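Local coordinates for cytoplasmic export protein 1 (Saccharomyces cerevisiae, PDB 3VWA) that takes part in nuclear tRNA export, where it may collect tRNA from export receptors at the nuclear pore complex and deliver aminoacylated tRNAs to the translation machinery, at residues L299-I304 with I346-K351; P323-V328 with R355-L360; V340-L345 with P366-P371; L360-L365 with A394-Q399. All coordinates share one frame; numbering follows the deposited sequence.

Contact 1: L299-I304 with I346-K351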
# COMPACT_ATOMS: atom_id res chain seq x y z
N LEU A 299 1.09 -18.74 10.22
CA LEU A 299 1.07 -18.62 11.67
C LEU A 299 -0.35 -18.70 12.25
O LEU A 299 -0.54 -19.14 13.38
CB LEU A 299 1.67 -17.29 12.06
CG LEU A 299 3.12 -17.07 11.70
CD1 LEU A 299 3.42 -15.64 12.10
CD2 LEU A 299 3.98 -18.07 12.44
N MSE A 300 -1.33 -18.23 11.48
CA MSE A 300 -2.72 -18.16 11.93
C MSE A 300 -3.32 -19.54 11.89
O MSE A 300 -4.14 -19.89 12.73
CB MSE A 300 -3.47 -17.18 11.03
CG MSE A 300 -3.31 -15.79 11.61
SE MSE A 300 -4.58 -14.57 10.69
CE MSE A 300 -3.52 -13.02 11.26
N THR A 301 -2.93 -20.35 10.90
CA THR A 301 -3.26 -21.77 10.96
C THR A 301 -2.60 -22.49 12.17
O THR A 301 -3.24 -23.28 12.87
CB THR A 301 -2.95 -22.43 9.61
OG1 THR A 301 -3.78 -21.82 8.62
CG2 THR A 301 -3.19 -23.94 9.63
N GLN A 302 -1.33 -22.18 12.45
CA GLN A 302 -0.62 -22.68 13.63
C GLN A 302 -1.34 -22.33 14.92
O GLN A 302 -1.24 -23.07 15.90
CB GLN A 302 0.75 -22.02 13.75
CG GLN A 302 1.93 -22.61 13.00
CD GLN A 302 3.19 -21.78 13.28
OE1 GLN A 302 3.11 -20.66 13.79
NE2 GLN A 302 4.35 -22.34 12.97
N SER A 303 -2.00 -21.17 14.93
CA SER A 303 -2.67 -20.62 16.11
C SER A 303 -3.77 -21.56 16.60
O SER A 303 -3.96 -21.74 17.81
CB SER A 303 -3.26 -19.25 15.76
OG SER A 303 -2.90 -18.24 16.67
N ILE A 304 -4.49 -22.17 15.66
CA ILE A 304 -5.55 -23.15 15.97
C ILE A 304 -5.00 -24.56 16.27
O ILE A 304 -5.78 -25.47 16.57
CB ILE A 304 -6.62 -23.18 14.84
CG1 ILE A 304 -7.13 -21.76 14.51
CG2 ILE A 304 -7.81 -24.08 15.21
CD1 ILE A 304 -7.89 -21.66 13.21
N ILE A 346 -7.82 -10.87 6.48
CA ILE A 346 -8.43 -10.02 7.49
C ILE A 346 -9.57 -10.80 8.13
O ILE A 346 -9.69 -10.79 9.33
CB ILE A 346 -8.92 -8.69 6.88
CG1 ILE A 346 -7.71 -7.82 6.51
CG2 ILE A 346 -9.92 -7.98 7.78
CD1 ILE A 346 -6.91 -7.32 7.69
N THR A 347 -10.33 -11.53 7.33
CA THR A 347 -11.35 -12.50 7.85
C THR A 347 -10.84 -13.51 8.87
O THR A 347 -11.42 -13.69 9.95
CB THR A 347 -12.01 -13.25 6.70
OG1 THR A 347 -12.69 -12.30 5.90
CG2 THR A 347 -13.04 -14.28 7.22
N GLN A 348 -9.74 -14.15 8.52
CA GLN A 348 -9.08 -15.16 9.34
C GLN A 348 -8.61 -14.54 10.63
O GLN A 348 -8.75 -15.09 11.75
CB GLN A 348 -7.87 -15.64 8.52
CG GLN A 348 -7.76 -17.14 8.29
CD GLN A 348 -6.30 -17.60 8.12
OE1 GLN A 348 -5.46 -16.88 7.57
NE2 GLN A 348 -6.00 -18.79 8.63
N SER A 349 -8.07 -13.33 10.51
CA SER A 349 -7.60 -12.66 11.70
C SER A 349 -8.73 -12.24 12.65
O SER A 349 -8.52 -12.27 13.84
CB SER A 349 -6.61 -11.57 11.34
OG SER A 349 -7.26 -10.44 10.79
N PHE A 350 -9.93 -11.96 12.13
CA PHE A 350 -11.13 -11.70 12.96
C PHE A 350 -11.66 -12.94 13.69
O PHE A 350 -12.17 -12.84 14.81
CB PHE A 350 -12.24 -11.00 12.15
CG PHE A 350 -12.18 -9.47 12.23
CD1 PHE A 350 -12.79 -8.79 13.29
CD2 PHE A 350 -11.45 -8.72 11.30
CE1 PHE A 350 -12.71 -7.40 13.44
CE2 PHE A 350 -11.38 -7.32 11.42
CZ PHE A 350 -12.02 -6.65 12.48
N LYS A 351 -11.49 -14.10 13.07
CA LYS A 351 -11.83 -15.38 13.69
C LYS A 351 -10.80 -15.78 14.75
O LYS A 351 -11.08 -16.65 15.56
CB LYS A 351 -11.87 -16.51 12.66
CG LYS A 351 -12.90 -16.45 11.54
CD LYS A 351 -12.80 -17.74 10.75
CE LYS A 351 -14.03 -18.01 9.89
NZ LYS A 351 -13.99 -17.27 8.60

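Contact 2: P323-V328 with R355-L360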
# COMPACT_ATOMS: atom_id res chain seq x y z
N PRO A 323 2.74 -8.25 15.76
CA PRO A 323 3.70 -7.33 15.10
C PRO A 323 3.69 -7.39 13.58
O PRO A 323 3.70 -6.34 12.95
CB PRO A 323 5.08 -7.72 15.65
CG PRO A 323 4.81 -8.70 16.76
CD PRO A 323 3.39 -9.22 16.65
N PHE A 324 3.66 -8.59 12.98
CA PHE A 324 3.67 -8.75 11.55
C PHE A 324 2.39 -8.15 10.94
O PHE A 324 2.44 -7.51 9.91
CB PHE A 324 3.75 -10.25 11.09
CG PHE A 324 5.07 -10.95 11.40
CD1 PHE A 324 6.11 -10.31 12.10
CD2 PHE A 324 5.26 -12.30 11.03
CE1 PHE A 324 7.34 -10.96 12.37
CE2 PHE A 324 6.45 -12.96 11.30
CZ PHE A 324 7.49 -12.30 12.00
N LEU A 325 1.25 -8.39 11.57
CA LEU A 325 -0.03 -7.92 10.98
C LEU A 325 -0.02 -6.39 11.06
O LEU A 325 -0.61 -5.70 10.18
CB LEU A 325 -1.18 -8.45 11.80
CG LEU A 325 -2.38 -9.21 11.28
CD1 LEU A 325 -3.46 -9.26 12.36
CD2 LEU A 325 -2.98 -8.66 9.98
N ALA A 326 0.62 -5.84 12.10
CA ALA A 326 0.72 -4.36 12.24
C ALA A 326 1.49 -3.76 11.07
O ALA A 326 1.09 -2.74 10.46
CB ALA A 326 1.35 -3.96 13.61
N ILE A 327 2.54 -4.46 10.64
CA ILE A 327 3.30 -4.02 9.50
C ILE A 327 2.45 -4.06 8.26
O ILE A 327 2.52 -3.17 7.41
CB ILE A 327 4.50 -4.95 9.29
CG1 ILE A 327 5.22 -5.21 10.62
CG2 ILE A 327 5.43 -4.49 8.21
CD1 ILE A 327 6.07 -4.09 11.13
N VAL A 328 1.69 -5.14 8.10
CA VAL A 328 0.99 -5.31 6.86
C VAL A 328 -0.11 -4.21 6.79
O VAL A 328 -0.29 -3.58 5.75
CB VAL A 328 0.42 -6.74 6.75
CG1 VAL A 328 -0.82 -6.77 5.90
CG2 VAL A 328 1.45 -7.69 6.17
N ARG A 355 -6.88 -11.58 21.74
CA ARG A 355 -7.35 -10.26 22.16
C ARG A 355 -6.48 -9.13 21.60
O ARG A 355 -6.98 -8.11 21.17
CB ARG A 355 -7.22 -10.22 23.67
CG ARG A 355 -8.12 -9.26 24.41
CD ARG A 355 -9.28 -10.09 24.88
NE ARG A 355 -9.09 -10.62 26.21
CZ ARG A 355 -9.79 -11.62 26.73
NH1 ARG A 355 -9.53 -12.03 27.97
NH2 ARG A 355 -10.75 -12.24 26.03
N GLN A 356 -5.17 -9.33 21.62
CA GLN A 356 -4.25 -8.32 21.14
C GLN A 356 -4.32 -8.13 19.61
O GLN A 356 -4.04 -7.05 19.08
CB GLN A 356 -2.83 -8.72 21.62
CG GLN A 356 -2.67 -8.60 23.15
CD GLN A 356 -3.30 -7.33 23.75
OE1 GLN A 356 -3.05 -6.19 23.29
NE2 GLN A 356 -4.10 -7.51 24.80
N VAL A 357 -4.67 -9.21 18.90
CA VAL A 357 -4.96 -9.13 17.51
C VAL A 357 -6.19 -8.24 17.27
O VAL A 357 -6.16 -7.33 16.45
CB VAL A 357 -5.23 -10.54 16.89
CG1 VAL A 357 -5.81 -10.41 15.50
CG2 VAL A 357 -3.93 -11.35 16.81
N ARG A 358 -7.27 -8.57 17.95
CA ARG A 358 -8.54 -7.88 17.82
C ARG A 358 -8.39 -6.37 18.18
O ARG A 358 -8.91 -5.54 17.45
CB ARG A 358 -9.60 -8.55 18.69
CG ARG A 358 -10.93 -7.81 18.67
CD ARG A 358 -11.58 -7.83 17.29
NE ARG A 358 -12.00 -9.18 16.90
CZ ARG A 358 -13.12 -9.80 17.30
NH1 ARG A 358 -13.42 -11.03 16.82
NH2 ARG A 358 -13.97 -9.19 18.14
N PHE A 359 -7.66 -6.02 19.24
CA PHE A 359 -7.39 -4.57 19.47
C PHE A 359 -6.72 -3.95 18.21
O PHE A 359 -7.01 -2.81 17.78
CB PHE A 359 -6.45 -4.39 20.66
CG PHE A 359 -7.11 -4.50 22.03
CD1 PHE A 359 -8.10 -3.58 22.44
CD2 PHE A 359 -6.69 -5.48 22.94
CE1 PHE A 359 -8.66 -3.67 23.72
CE2 PHE A 359 -7.28 -5.59 24.21
CZ PHE A 359 -8.25 -4.67 24.60
N LEU A 360 -5.78 -4.69 17.61
CA LEU A 360 -5.08 -4.13 16.46
C LEU A 360 -6.07 -3.89 15.29
O LEU A 360 -5.99 -2.83 14.62
CB LEU A 360 -3.92 -5.02 16.03
CG LEU A 360 -3.22 -4.61 14.76
CD1 LEU A 360 -2.58 -3.18 14.71
CD2 LEU A 360 -2.21 -5.70 14.47

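Contact 3: V340-L345 with P366-P371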
# COMPACT_ATOMS: atom_id res chain seq x y z
N VAL A 340 -3.89 -9.97 -3.37
CA VAL A 340 -4.95 -10.94 -3.58
C VAL A 340 -5.13 -11.75 -2.31
O VAL A 340 -4.18 -12.30 -1.79
CB VAL A 340 -4.71 -11.80 -4.86
CG1 VAL A 340 -5.54 -13.08 -4.88
CG2 VAL A 340 -5.05 -10.99 -6.09
N GLY A 341 -6.35 -11.77 -1.79
CA GLY A 341 -6.64 -12.55 -0.60
C GLY A 341 -6.47 -11.79 0.70
O GLY A 341 -6.71 -12.36 1.77
N PHE A 342 -6.04 -10.53 0.63
CA PHE A 342 -6.02 -9.67 1.79
C PHE A 342 -7.37 -9.80 2.51
O PHE A 342 -7.46 -10.05 3.73
CB PHE A 342 -5.81 -8.25 1.28
CG PHE A 342 -5.72 -7.23 2.37
CD1 PHE A 342 -4.68 -7.27 3.28
CD2 PHE A 342 -6.68 -6.24 2.48
CE1 PHE A 342 -4.61 -6.35 4.31
CE2 PHE A 342 -6.60 -5.29 3.50
CZ PHE A 342 -5.55 -5.35 4.40
N ASN A 343 -8.44 -9.69 1.74
CA ASN A 343 -9.76 -9.89 2.28
C ASN A 343 -9.84 -11.17 3.14
O ASN A 343 -10.33 -11.11 4.26
CB ASN A 343 -10.83 -9.84 1.16
CG ASN A 343 -10.83 -11.09 0.23
OD1 ASN A 343 -9.86 -11.89 0.19
ND2 ASN A 343 -11.93 -11.26 -0.52
N ASP A 344 -9.30 -12.31 2.64
CA ASP A 344 -9.32 -13.57 3.41
C ASP A 344 -8.44 -13.53 4.63
O ASP A 344 -8.78 -14.11 5.66
CB ASP A 344 -8.96 -14.78 2.53
CG ASP A 344 -9.97 -15.02 1.41
OD1 ASP A 344 -11.12 -14.52 1.51
OD2 ASP A 344 -9.62 -15.68 0.42
N LEU A 345 -7.34 -12.78 4.53
CA LEU A 345 -6.40 -12.61 5.63
C LEU A 345 -7.08 -11.92 6.80
O LEU A 345 -6.97 -12.35 7.94
CB LEU A 345 -5.19 -11.78 5.15
CG LEU A 345 -3.95 -11.83 6.08
CD1 LEU A 345 -2.68 -11.75 5.24
CD2 LEU A 345 -3.92 -10.72 7.11
N PRO A 366 -11.92 1.10 10.31
CA PRO A 366 -12.38 2.20 9.42
C PRO A 366 -11.56 2.27 8.15
O PRO A 366 -12.09 2.41 7.09
CB PRO A 366 -12.22 3.47 10.30
CG PRO A 366 -12.00 2.98 11.71
CD PRO A 366 -11.43 1.60 11.61
N LYS A 367 -10.26 2.08 8.24
CA LYS A 367 -9.44 2.00 7.05
C LYS A 367 -9.60 0.71 6.29
O LYS A 367 -9.17 0.66 5.17
CB LYS A 367 -7.95 2.17 7.41
CG LYS A 367 -7.62 3.46 8.09
CD LYS A 367 -6.36 4.03 7.47
CE LYS A 367 -5.97 5.32 8.17
NZ LYS A 367 -5.08 4.95 9.31
N LEU A 368 -10.13 -0.37 6.89
CA LEU A 368 -10.27 -1.61 6.11
C LEU A 368 -11.53 -1.60 5.24
O LEU A 368 -11.72 -2.45 4.39
CB LEU A 368 -10.19 -2.85 7.00
CG LEU A 368 -8.85 -3.11 7.71
CD1 LEU A 368 -9.01 -3.99 8.93
CD2 LEU A 368 -7.83 -3.70 6.73
N ILE A 369 -12.42 -0.63 5.46
CA ILE A 369 -13.63 -0.52 4.65
C ILE A 369 -13.28 0.16 3.35
O ILE A 369 -12.88 1.32 3.34
CB ILE A 369 -14.72 0.28 5.41
CG1 ILE A 369 -14.97 -0.41 6.74
CG2 ILE A 369 -15.99 0.46 4.55
CD1 ILE A 369 -15.79 0.40 7.71
N GLY A 370 -13.39 -0.59 2.26
CA GLY A 370 -12.84 -0.21 0.98
C GLY A 370 -12.04 -1.38 0.43
O GLY A 370 -12.50 -2.13 -0.42
N PRO A 371 -10.80 -1.54 0.91
CA PRO A 371 -10.05 -2.73 0.59
C PRO A 371 -10.98 -3.93 0.66
O PRO A 371 -10.87 -4.86 -0.14
CB PRO A 371 -9.04 -2.84 1.74
CG PRO A 371 -9.03 -1.53 2.42
CD PRO A 371 -10.09 -0.64 1.84

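Contact 4: L360-L365 with A394-Q399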
# COMPACT_ATOMS: atom_id res chain seq x y z
N LEU A 360 -5.78 -4.69 17.61
CA LEU A 360 -5.08 -4.13 16.46
C LEU A 360 -6.07 -3.89 15.29
O LEU A 360 -5.99 -2.83 14.62
CB LEU A 360 -3.92 -5.02 16.03
CG LEU A 360 -3.22 -4.61 14.76
CD1 LEU A 360 -2.58 -3.18 14.71
CD2 LEU A 360 -2.21 -5.70 14.47
N LEU A 361 -6.97 -4.86 15.07
CA LEU A 361 -7.92 -4.82 13.97
C LEU A 361 -8.96 -3.71 14.20
O LEU A 361 -9.41 -3.05 13.27
CB LEU A 361 -8.70 -6.15 13.90
CG LEU A 361 -7.96 -7.40 13.45
CD1 LEU A 361 -8.80 -8.66 13.71
CD2 LEU A 361 -7.60 -7.27 11.97
N LEU A 362 -9.35 -3.52 15.46
CA LEU A 362 -10.30 -2.49 15.75
C LEU A 362 -9.73 -1.13 15.35
O LEU A 362 -10.45 -0.35 14.76
CB LEU A 362 -10.76 -2.52 17.22
CG LEU A 362 -11.59 -3.69 17.70
CD1 LEU A 362 -11.80 -3.56 19.20
CD2 LEU A 362 -12.95 -3.86 17.04
N ILE A 363 -8.45 -0.89 15.67
CA ILE A 363 -7.71 0.30 15.21
C ILE A 363 -7.71 0.54 13.71
O ILE A 363 -7.78 1.69 13.31
CB ILE A 363 -6.24 0.34 15.73
CG1 ILE A 363 -6.24 0.60 17.23
CG2 ILE A 363 -5.41 1.41 15.07
CD1 ILE A 363 -5.14 -0.10 18.00
N TYR A 364 -7.62 -0.52 12.90
CA TYR A 364 -7.55 -0.35 11.46
C TYR A 364 -8.90 -0.55 10.72
O TYR A 364 -8.90 -0.44 9.51
CB TYR A 364 -6.47 -1.24 10.84
CG TYR A 364 -5.05 -0.67 10.94
CD1 TYR A 364 -4.50 0.13 9.92
CD2 TYR A 364 -4.27 -0.94 12.05
CE1 TYR A 364 -3.21 0.68 10.04
CE2 TYR A 364 -2.97 -0.45 12.17
CZ TYR A 364 -2.45 0.36 11.18
OH TYR A 364 -1.17 0.84 11.41
N LEU A 365 -10.01 -0.86 11.41
CA LEU A 365 -11.28 -1.24 10.76
C LEU A 365 -11.84 -0.17 9.84
O LEU A 365 -12.19 -0.49 8.72
CB LEU A 365 -12.39 -1.63 11.78
CG LEU A 365 -13.03 -3.02 11.65
CD1 LEU A 365 -14.22 -3.14 12.57
CD2 LEU A 365 -13.38 -3.52 10.23
N ALA A 394 -12.94 -5.94 29.77
CA ALA A 394 -13.82 -4.78 29.65
C ALA A 394 -13.27 -3.79 28.64
O ALA A 394 -14.02 -3.05 27.97
CB ALA A 394 -13.99 -4.11 31.00
N THR A 395 -11.95 -3.81 28.48
CA THR A 395 -11.32 -2.89 27.51
C THR A 395 -11.59 -3.33 26.06
O THR A 395 -11.79 -2.47 25.14
CB THR A 395 -9.84 -2.64 27.84
OG1 THR A 395 -9.20 -3.92 27.93
CG2 THR A 395 -9.70 -2.02 29.19
N LEU A 396 -11.63 -4.65 25.81
CA LEU A 396 -12.02 -5.08 24.46
C LEU A 396 -13.51 -4.73 24.21
O LEU A 396 -13.87 -4.23 23.13
CB LEU A 396 -11.79 -6.57 24.21
CG LEU A 396 -11.17 -7.03 22.88
CD1 LEU A 396 -11.76 -8.33 22.37
CD2 LEU A 396 -11.22 -5.97 21.79
N ARG A 397 -14.36 -4.97 25.21
CA ARG A 397 -15.79 -4.58 25.08
C ARG A 397 -15.96 -3.10 24.83
O ARG A 397 -16.66 -2.72 23.88
CB ARG A 397 -16.60 -4.96 26.31
CG ARG A 397 -16.42 -6.40 26.70
CD ARG A 397 -17.57 -6.88 27.56
NE ARG A 397 -17.76 -6.15 28.82
CZ ARG A 397 -17.10 -6.42 29.95
NH1 ARG A 397 -16.15 -7.37 29.99
NH2 ARG A 397 -17.36 -5.75 31.06
N LEU A 398 -15.33 -2.25 25.64
CA LEU A 398 -15.37 -0.80 25.40
C LEU A 398 -14.86 -0.44 24.01
O LEU A 398 -15.53 0.25 23.27
CB LEU A 398 -14.57 -0.01 26.44
CG LEU A 398 -14.62 1.54 26.36
CD1 LEU A 398 -16.03 2.06 26.56
CD2 LEU A 398 -13.65 2.21 27.37
N GLN A 399 -13.69 -0.91 23.62
CA GLN A 399 -13.24 -0.53 22.29
C GLN A 399 -14.16 -1.02 21.19
O GLN A 399 -14.34 -0.31 20.20
CB GLN A 399 -11.80 -0.91 21.99
CG GLN A 399 -10.78 -0.20 22.86
CD GLN A 399 -10.90 1.32 22.78
OE1 GLN A 399 -11.34 1.92 23.71
NE2 GLN A 399 -10.51 1.92 21.66

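Contact 1: L299-I304 with I346-K351
Ser-349, whose CB takes the terminal methyl of Met-300, also turns its hydroxyl back on its own helix, and two groups together grip the carbonyl O of Ile-346. Ser-349 OG donates to Ile-346 O over 2.9 Å, tilted 26° from the carbonyl plane, while Phe-350 N gives that same Ile-346 O the regular helical bond of 3.0 Å. With chi1 at 74°, OG sits between backbone N and carbonyl carbon, close enough to the preceding turn to reach it. A buried hydroxyl is thus satisfied locally, and no hydrogen bond crosses to the other helix. Met-300, modelled as selenomethionine, runs extended beyond CG and ends against the serine: its CE is only 3.4 Å from Ser-349 CB, a tight contact, and its SE lies 3.7 Å from the same CB. Gln-348 covers the more exposed flank. Its extended chain brings the amide alongside the root of Met-300, with NE2 3.8 Å from Met-300 CB, and NE2 is equally near Thr-301 OG1, at a distance too long to count as a hydrogen bond. An alanine in place of Gln-348 would take the amide away from Met-300 CB, and would probably leave the selenium less covered and open a gap beside Thr-301. The two helical segments run in the same general direction, crossing at 26° with axes 10.6 Å apart, and join helices 283-303 and 342-351, alternate members of an alpha-helical solenoid. The intervening helix 321-335 lines the contact through Leu-321 beside Met-300 and Leu-329 beside Ile-346, and Phe-350 continues onto Ile-381 of helix 374-387.

Contact 2: P323-V328 with R355-L360
With CG anti to the backbone N (chi1 174°), Leu-360 stretches its isobutyl group across to helix 321-335, where one methyl does most of the touching. Leu-325 replies from a first torsion of -128°, well off the staggered values, which carries its CD1 branch to Val-357. The two leucines therefore divide the work. Leu-360 CD2 settles over the backbone and root of Ala-326, 3.7 Å from Ala-326 N and 4.1 Å from Ala-326 CB, and it also leans on Leu-325 CB at 4.0 Å. The small alanine matters here, since a branch of Leu-360 can come right down on the main chain of the opposite helix. One turn earlier on helix 355-368, Val-357 offers its CG1 to Leu-325 CD1 at 4.1 Å, the two side chains crossing at about a right angle. No hydrogen bond spans the contact. It is carried by aliphatic groups at ordinary van der Waals distance, a modest 163 Å² being buried in all. The segments point the same way, 13° from parallel, with their axes 10.4 Å apart, as expected for alternate helices of a right-handed helical solenoid such as the HEAT array, in which each helix turns back on the one before. Helix 342-351 is the intervening one, and its Leu-345 packs on Leu-325. On its other flanks helix 321-335 meets helices 255-271 and 283-303 through Phe-324, whereas helix 355-368 passes the packing onward to helix 394-407 through Arg-358 and Phe-359.

Contact 3: V340-L345 with P366-P371
The ring of Phe-342 is the piece that Leu-368 and Pro-371 close upon, and these three residues account for nearly all the surface buried. The phenylalanine stands at the first turn of helix 342-351, and its CG, anti to the backbone N (chi1 -178°), sends the ring toward the end of helix 355-368. Leu-368 brings one branch to the far corner of the ring, its CD2 lying 3.7 Å from Phe-342 CZ and 3.8 Å from Phe-342 CE2. That methyl approaches obliquely, and the two side chains cross at about a right angle. Pro-371 is placed differently: it lies beside the phenylalanine and points the same way, with Pro-371 CB 3.9 Å from Phe-342 CE2, at the ring edge and near its plane. Two glycines shape the backbone on either side. Gly-341, at the N-cap position, and Gly-370, just before the proline, both adopt backbone angles that would push a CB into the carbonyl O of the residue before, and at Gly-370 it would also strike Pro-371 CD. Helix 355-368 is weakly bonded and kinked at this end, and the chain at once returns a proline to the ring. Neighbouring helices of the alpha-helical solenoid are thus packed at the start of 342-351 and the end of 355-368, while Val-328 and Leu-329 of helix 321-335 touch Phe-342 and Leu-368 respectively, and Phe-338 meets the Phe-342 ring.

Contact 4: L360-L365 with A394-Q399
Leu-396 is the first residue of 394-399 to meet the other helix, touching Leu-362 with a single methyl. The turn that holds it is tied down at its start, where the carboxylate of Asp-393 accepts a hydrogen bond from Leu-396 N. From there Leu-396 CD2 comes to 3.6 Å from Leu-362 CD1, the side chains crossing obliquely. Next in sequence, Arg-397 turns away from the contact; it makes a salt bridge with Asp-430 and a hydrogen bond to Asp-391 O, a pattern that recalls the Asp-Arg ladder of HEAT repeats. One turn on from Leu-396 comes Gln-399, which supplies the base of its chain and not its amide: Gln-399 CB lies 3.8 Å from Leu-362 CD1. Its chain bends at chi2 (-56°), so the polar end folds off to one side of this touch. Leu-362 itself holds CG beside its backbone N, with chi1 at -67°, and thereby sets one methyl between Leu-396 and Gln-399. Segment 394-399 belongs to the HEAT repeat 381-419, so this leucine joins helix 355-368 to that repeat. Chemically the junction is aliphatic, burying about 107 Å² with no hydrogen bond across. Nothing in such a contact fixes direction as a polar bond would; it depends on the fit of Leu-362 against Leu-396 and the base of Gln-399, and the charge of Arg-397 is paired away from this contact, with Asp-430.

In the fold
All four contacts lie in the helical part of the chain, beyond the kinase-like N-terminal region, and show one principle: a solenoid is built from small, mostly apolar joints. Contacts 1, 2 and 4 each join helices separated by one intervening helix, whereas contact 3 ties successive helices 342-351 and 355-368 at their far ends, away from the turn that connects them. Helix 355-368 serves contacts 2, 3 and 4; helix 342-351 serves contacts 1 and 3. Contacts 3 and 4 are buried, 1 and 2 only partly. Contact 1 alone brings polar side-chain ends near each other, contact 3 alone uses an aromatic ring, contact 2 is aliphatic, and in contact 4 a glutamine lends only its CB.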